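Local structure of uncharacterized protein (Staphylococcus aureus subsp. aureus Mu50, 4QPV) at residues Phe58-Thr70 / Val81-Ala94. The protein is of unknown function but belongs to the DUF1672 family, whose unusual fold is built from a repeat of a kinked helix followed by three beta strands. Numbering follows the deposited sequence.
Sequences FFMDNFGLKVKAT and VFVHCDDHDIVFNA
Phe59 lays one ring face against Val83, whose CG2 stands 3.8 Å from the ring centroid in a CH-pi contact. Ala94 CB and Phe92 CE1 meet the same ring obliquely. The Phe92 ring takes Cys85 CB, from its own segment, over one face. At its edge lie Phe59 CE2 and Leu65 CD1, the latter 3.7 Å from Phe92 CE2. CG of Leu65 lies anti to the carbonyl carbon (chi1 -69°), which helps send CD1 to the Phe92 edge and CD2 to Ile90 CD1. Val67 fits between Val83 and Cys85: CG2 touches Val83 CB and CG1 touches Cys85 CB. Strand 67-70 pairs antiparallel with 81-87. Lys68 and His84 exchange two backbone bonds, and Thr70 N donates to Phe82 O at 2.8 Å. The Thr70 hydroxyl is hydrogen-bonded to Met163 O, outside the two segments.

Beyond the pairing, Asp87 OD2 accepts from Lys66 N at 2.8 Å. The bond is nearly straight (175°), on the anti side but tilted 31° out of the carboxylate plane. Water 1 also donates to this oxygen and to Gly64 O. Water 2 bridges Lys66 O and Asp86 N. The contact thus joins the end of helix 48-63 to the three-stranded antiparallel meander 67-75, 78-87, 90-98 through an apolar core. His88 ND1 donates to Asp87 OD1, so both carboxylate oxygens are engaged, which should limit the group's rotation.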
loop_
_atom_site.group_PDB
_atom_site.type_symbol
_atom_site.label_atom_id
_atom_site.label_comp_id
_atom_site.label_asym_id
_atom_site.label_seq_id
_atom_site.Cartn_x
_atom_site.Cartn_y
_atom_site.Cartn_z
ATOM N N PHE A 58 9.071 12.133 10.879
ATOM C CA PHE A 58 7.635 12.423 10.832
ATOM C C PHE A 58 6.799 11.213 11.309
ATOM O O PHE A 58 5.878 11.376 12.117
ATOM C CB PHE A 58 7.200 12.827 9.412
ATOM C CG PHE A 58 5.738 13.213 9.311
ATOM C CD1 PHE A 58 4.760 12.248 9.081
ATOM C CD2 PHE A 58 5.345 14.547 9.396
ATOM C CE1 PHE A 58 3.403 12.606 8.997
ATOM C CE2 PHE A 58 3.995 14.905 9.310
ATOM C CZ PHE A 58 3.031 13.933 9.110
ATOM N N PHE A 59 7.110 10.027 10.805
ATOM C CA PHE A 59 6.361 8.810 11.145
ATOM C C PHE A 59 6.591 8.400 12.586
ATOM O O PHE A 59 5.664 7.877 13.210
ATOM C CB PHE A 59 6.691 7.670 10.177
ATOM C CG PHE A 59 5.919 7.803 8.889
ATOM C CD1 PHE A 59 6.385 8.621 7.862
ATOM C CD2 PHE A 59 4.684 7.173 8.729
ATOM C CE1 PHE A 59 5.638 8.789 6.685
ATOM C CE2 PHE A 59 3.926 7.367 7.570
ATOM C CZ PHE A 59 4.407 8.173 6.558
HETATM N N MSE A 60 7.795 8.677 13.143
HETATM C CA MSE A 60 8.051 8.365 14.548
HETATM C C MSE A 60 7.264 9.348 15.435
HETATM O O MSE A 60 6.557 8.908 16.333
HETATM C CB MSE A 60 9.559 8.373 14.886
HETATM C CG MSE A 60 9.863 7.994 16.357
HETATM SE SE MSE A 60 9.165 6.229 16.914
HETATM C CE MSE A 60 10.475 5.116 16.022
ATOM N N ASP A 61 7.373 10.674 15.163
ATOM C CA ASP A 61 6.680 11.709 15.937
ATOM C C ASP A 61 5.150 11.537 15.947
ATOM O O ASP A 61 4.523 11.669 17.002
ATOM C CB ASP A 61 7.013 13.102 15.382
ATOM C CG ASP A 61 8.436 13.572 15.644
ATOM O OD1 ASP A 61 9.114 12.975 16.520
ATOM O OD2 ASP A 61 8.878 14.515 14.968
ATOM N N ASN A 62 4.562 11.243 14.793
ATOM C CA ASN A 62 3.107 11.188 14.668
ATOM C C ASN A 62 2.480 9.817 14.874
ATOM O O ASN A 62 1.366 9.763 15.390
ATOM C CB ASN A 62 2.661 11.766 13.309
ATOM C CG ASN A 62 2.936 13.255 13.247
ATOM O OD1 ASN A 62 2.363 14.041 14.010
ATOM N ND2 ASN A 62 3.940 13.658 12.476
ATOM N N PHE A 63 3.149 8.731 14.493
ATOM C CA PHE A 63 2.546 7.405 14.620
ATOM C C PHE A 63 3.258 6.479 15.615
ATOM O O PHE A 63 2.712 5.417 15.949
ATOM C CB PHE A 63 2.448 6.729 13.239
ATOM C CG PHE A 63 1.688 7.583 12.250
ATOM C CD1 PHE A 63 0.305 7.718 12.338
ATOM C CD2 PHE A 63 2.360 8.309 11.271
ATOM C CE1 PHE A 63 -0.395 8.530 11.440
ATOM C CE2 PHE A 63 1.659 9.139 10.385
ATOM C CZ PHE A 63 0.288 9.250 10.485
ATOM N N GLY A 64 4.433 6.884 16.105
ATOM C CA GLY A 64 5.199 6.081 17.059
ATOM C C GLY A 64 5.766 4.835 16.405
ATOM O O GLY A 64 5.977 3.815 17.067
ATOM N N LEU A 65 5.986 4.907 15.081
ATOM C CA LEU A 65 6.506 3.788 14.302
ATOM C C LEU A 65 7.844 4.090 13.651
ATOM O O LEU A 65 8.083 5.211 13.183
ATOM C CB LEU A 65 5.503 3.397 13.212
ATOM C CG LEU A 65 4.198 2.762 13.730
ATOM C CD1 LEU A 65 3.111 2.824 12.661
ATOM C CD2 LEU A 65 4.429 1.317 14.206
ATOM N N LYS A 66 8.698 3.066 13.591
ATOM C CA LYS A 66 10.000 3.128 12.940
ATOM C C LYS A 66 9.820 2.755 11.462
ATOM O O LYS A 66 9.365 1.657 11.143
ATOM C CB LYS A 66 11.000 2.185 13.647
ATOM C CG LYS A 66 12.462 2.423 13.256
ATOM C CD LYS A 66 13.386 1.244 13.609
ATOM C CE LYS A 66 13.683 1.111 15.089
ATOM N NZ LYS A 66 14.425 -0.142 15.399
ATOM N N VAL A 67 10.127 3.695 10.560
ATOM C CA VAL A 67 9.984 3.455 9.114
ATOM C C VAL A 67 11.342 3.703 8.461
ATOM O O VAL A 67 12.229 4.307 9.082
ATOM C CB VAL A 67 8.842 4.307 8.439
ATOM C CG1 VAL A 67 7.532 4.159 9.198
ATOM C CG2 VAL A 67 9.228 5.799 8.338
ATOM N N LYS A 68 11.483 3.260 7.219
ATOM C CA LYS A 68 12.685 3.458 6.411
ATOM C C LYS A 68 12.296 4.102 5.061
ATOM O O LYS A 68 11.444 3.567 4.356
ATOM C CB LYS A 68 13.406 2.105 6.194
ATOM C CG LYS A 68 14.743 2.211 5.464
ATOM C CD LYS A 68 15.888 2.558 6.416
ATOM C CE LYS A 68 17.218 2.671 5.713
ATOM N NZ LYS A 68 18.216 3.385 6.558
ATOM N N ALA A 69 12.951 5.225 4.694
ATOM C CA ALA A 69 12.693 5.860 3.396
ATOM C C ALA A 69 13.077 4.909 2.248
ATOM O O ALA A 69 14.115 4.248 2.305
ATOM C CB ALA A 69 13.488 7.162 3.275
ATOM N N THR A 70 12.230 4.821 1.236
ATOM C CA THR A 70 12.509 3.989 0.059
ATOM C C THR A 70 12.717 4.846 -1.180
ATOM O O THR A 70 13.277 4.372 -2.161
ATOM C CB THR A 70 11.353 3.014 -0.202
ATOM O OG1 THR A 70 10.188 3.789 -0.473
ATOM C CG2 THR A 70 11.120 2.056 0.953
ATOM N N VAL A 81 8.499 11.906 0.356
ATOM C CA VAL A 81 9.260 10.754 0.853
ATOM C C VAL A 81 8.349 9.550 0.937
ATOM O O VAL A 81 7.339 9.610 1.639
ATOM C CB VAL A 81 9.922 10.990 2.243
ATOM C CG1 VAL A 81 10.924 9.884 2.579
ATOM C CG2 VAL A 81 10.569 12.353 2.340
ATOM N N PHE A 82 8.725 8.464 0.269
ATOM C CA PHE A 82 8.017 7.185 0.312
ATOM C C PHE A 82 8.730 6.404 1.405
ATOM O O PHE A 82 9.963 6.473 1.478
ATOM C CB PHE A 82 8.098 6.485 -1.047
ATOM C CG PHE A 82 7.187 7.097 -2.079
ATOM C CD1 PHE A 82 7.486 8.338 -2.652
ATOM C CD2 PHE A 82 6.030 6.441 -2.483
ATOM C CE1 PHE A 82 6.625 8.916 -3.588
ATOM C CE2 PHE A 82 5.170 7.023 -3.422
ATOM C CZ PHE A 82 5.475 8.248 -3.969
ATOM N N VAL A 83 7.974 5.727 2.272
ATOM C CA VAL A 83 8.541 4.975 3.383
ATOM C C VAL A 83 7.955 3.555 3.429
ATOM O O VAL A 83 6.837 3.330 2.979
ATOM C CB VAL A 83 8.356 5.689 4.760
ATOM C CG1 VAL A 83 8.998 7.086 4.785
ATOM C CG2 VAL A 83 6.872 5.753 5.180
ATOM N N HIS A 84 8.719 2.622 3.994
ATOM C CA HIS A 84 8.266 1.271 4.267
ATOM C C HIS A 84 8.378 1.049 5.762
ATOM O O HIS A 84 9.385 1.406 6.386
ATOM C CB HIS A 84 9.047 0.193 3.480
ATOM C CG HIS A 84 8.574 -1.211 3.764
ATOM N ND1 HIS A 84 7.353 -1.670 3.298
ATOM C CD2 HIS A 84 9.171 -2.205 4.473
ATOM C CE1 HIS A 84 7.252 -2.928 3.713
ATOM N NE2 HIS A 84 8.319 -3.298 4.416
ATOM N N CYS A 85 7.330 0.489 6.336
ATOM C CA CYS A 85 7.270 0.157 7.745
ATOM C C CYS A 85 7.167 -1.348 7.892
ATOM O O CYS A 85 6.392 -1.985 7.177
ATOM C CB CYS A 85 6.082 0.844 8.410
ATOM S SG CYS A 85 5.958 0.542 10.198
ATOM N N ASP A 86 7.962 -1.909 8.817
ATOM C CA ASP A 86 7.898 -3.316 9.223
ATOM C C ASP A 86 8.359 -3.297 10.672
ATOM O O ASP A 86 9.510 -3.597 10.981
ATOM C CB ASP A 86 8.692 -4.266 8.300
ATOM C CG ASP A 86 8.465 -5.754 8.598
ATOM O OD1 ASP A 86 7.914 -6.071 9.676
ATOM O OD2 ASP A 86 8.806 -6.595 7.731
ATOM N N ASP A 87 7.452 -2.854 11.546
ATOM C CA ASP A 87 7.744 -2.596 12.953
ATOM C C ASP A 87 6.692 -3.258 13.820
ATOM O O ASP A 87 5.515 -2.911 13.709
ATOM C CB ASP A 87 7.760 -1.067 13.162
ATOM C CG ASP A 87 8.217 -0.605 14.536
ATOM O OD1 ASP A 87 8.712 -1.455 15.322
ATOM O OD2 ASP A 87 8.099 0.611 14.822
ATOM N N HIS A 88 7.102 -4.232 14.664
ATOM C CA HIS A 88 6.191 -5.002 15.542
ATOM C C HIS A 88 5.066 -5.646 14.672
ATOM O O HIS A 88 3.891 -5.629 15.035
ATOM C CB HIS A 88 5.616 -4.121 16.673
ATOM C CG HIS A 88 6.619 -3.698 17.709
ATOM N ND1 HIS A 88 7.546 -2.700 17.458
ATOM C CD2 HIS A 88 6.772 -4.124 18.986
ATOM C CE1 HIS A 88 8.247 -2.569 18.576
ATOM N NE2 HIS A 88 7.810 -3.398 19.525
ATOM N N ASP A 89 5.459 -6.169 13.495
ATOM C CA ASP A 89 4.619 -6.801 12.465
ATOM C C ASP A 89 3.589 -5.846 11.847
ATOM O O ASP A 89 2.692 -6.314 11.146
ATOM C CB ASP A 89 3.934 -8.078 12.972
ATOM C CG ASP A 89 4.867 -9.273 13.016
ATOM O OD1 ASP A 89 5.849 -9.292 12.237
ATOM O OD2 ASP A 89 4.603 -10.202 13.813
ATOM N N ILE A 90 3.722 -4.513 12.088
ATOM C CA ILE A 90 2.888 -3.514 11.403
ATOM C C ILE A 90 3.638 -3.217 10.092
ATOM O O ILE A 90 4.759 -2.686 10.128
ATOM C CB ILE A 90 2.617 -2.253 12.280
ATOM C CG1 ILE A 90 1.769 -2.655 13.543
ATOM C CG2 ILE A 90 1.955 -1.116 11.455
ATOM C CD1 ILE A 90 1.911 -1.746 14.661
ATOM N N VAL A 91 3.048 -3.608 8.956
ATOM C CA VAL A 91 3.703 -3.494 7.653
ATOM C C VAL A 91 2.881 -2.653 6.683
ATOM O O VAL A 91 1.718 -2.953 6.422
ATOM C CB VAL A 91 4.009 -4.895 7.040
ATOM C CG1 VAL A 91 4.737 -4.774 5.686
ATOM C CG2 VAL A 91 4.795 -5.781 8.024
ATOM N N PHE A 92 3.506 -1.600 6.126
ATOM C CA PHE A 92 2.859 -0.745 5.122
ATOM C C PHE A 92 3.894 0.090 4.401
ATOM O O PHE A 92 5.044 0.200 4.845
ATOM C CB PHE A 92 1.791 0.207 5.762
ATOM C CG PHE A 92 2.329 1.222 6.765
ATOM C CD1 PHE A 92 2.894 2.422 6.335
ATOM C CD2 PHE A 92 2.332 0.942 8.129
ATOM C CE1 PHE A 92 3.437 3.333 7.260
ATOM C CE2 PHE A 92 2.820 1.874 9.058
ATOM C CZ PHE A 92 3.368 3.066 8.618
ATOM N N ASN A 93 3.441 0.668 3.291
ATOM C CA ASN A 93 4.167 1.677 2.525
ATOM C C ASN A 93 3.306 2.912 2.505
ATOM O O ASN A 93 2.077 2.808 2.410
ATOM C CB ASN A 93 4.523 1.216 1.126
ATOM C CG ASN A 93 5.720 0.311 1.131
ATOM O OD1 ASN A 93 5.685 -0.796 1.682
ATOM N ND2 ASN A 93 6.818 0.783 0.570
ATOM N N ALA A 94 3.930 4.074 2.654
ATOM C CA ALA A 94 3.203 5.337 2.690
ATOM C C ALA A 94 4.094 6.421 2.156
ATOM O O ALA A 94 5.273 6.165 1.901
ATOM C CB ALA A 94 2.807 5.647 4.142
HETATM O O HOH W 1 7.977 1.770 17.221
HETATM O O HOH W 2 10.285 -0.465 9.882
#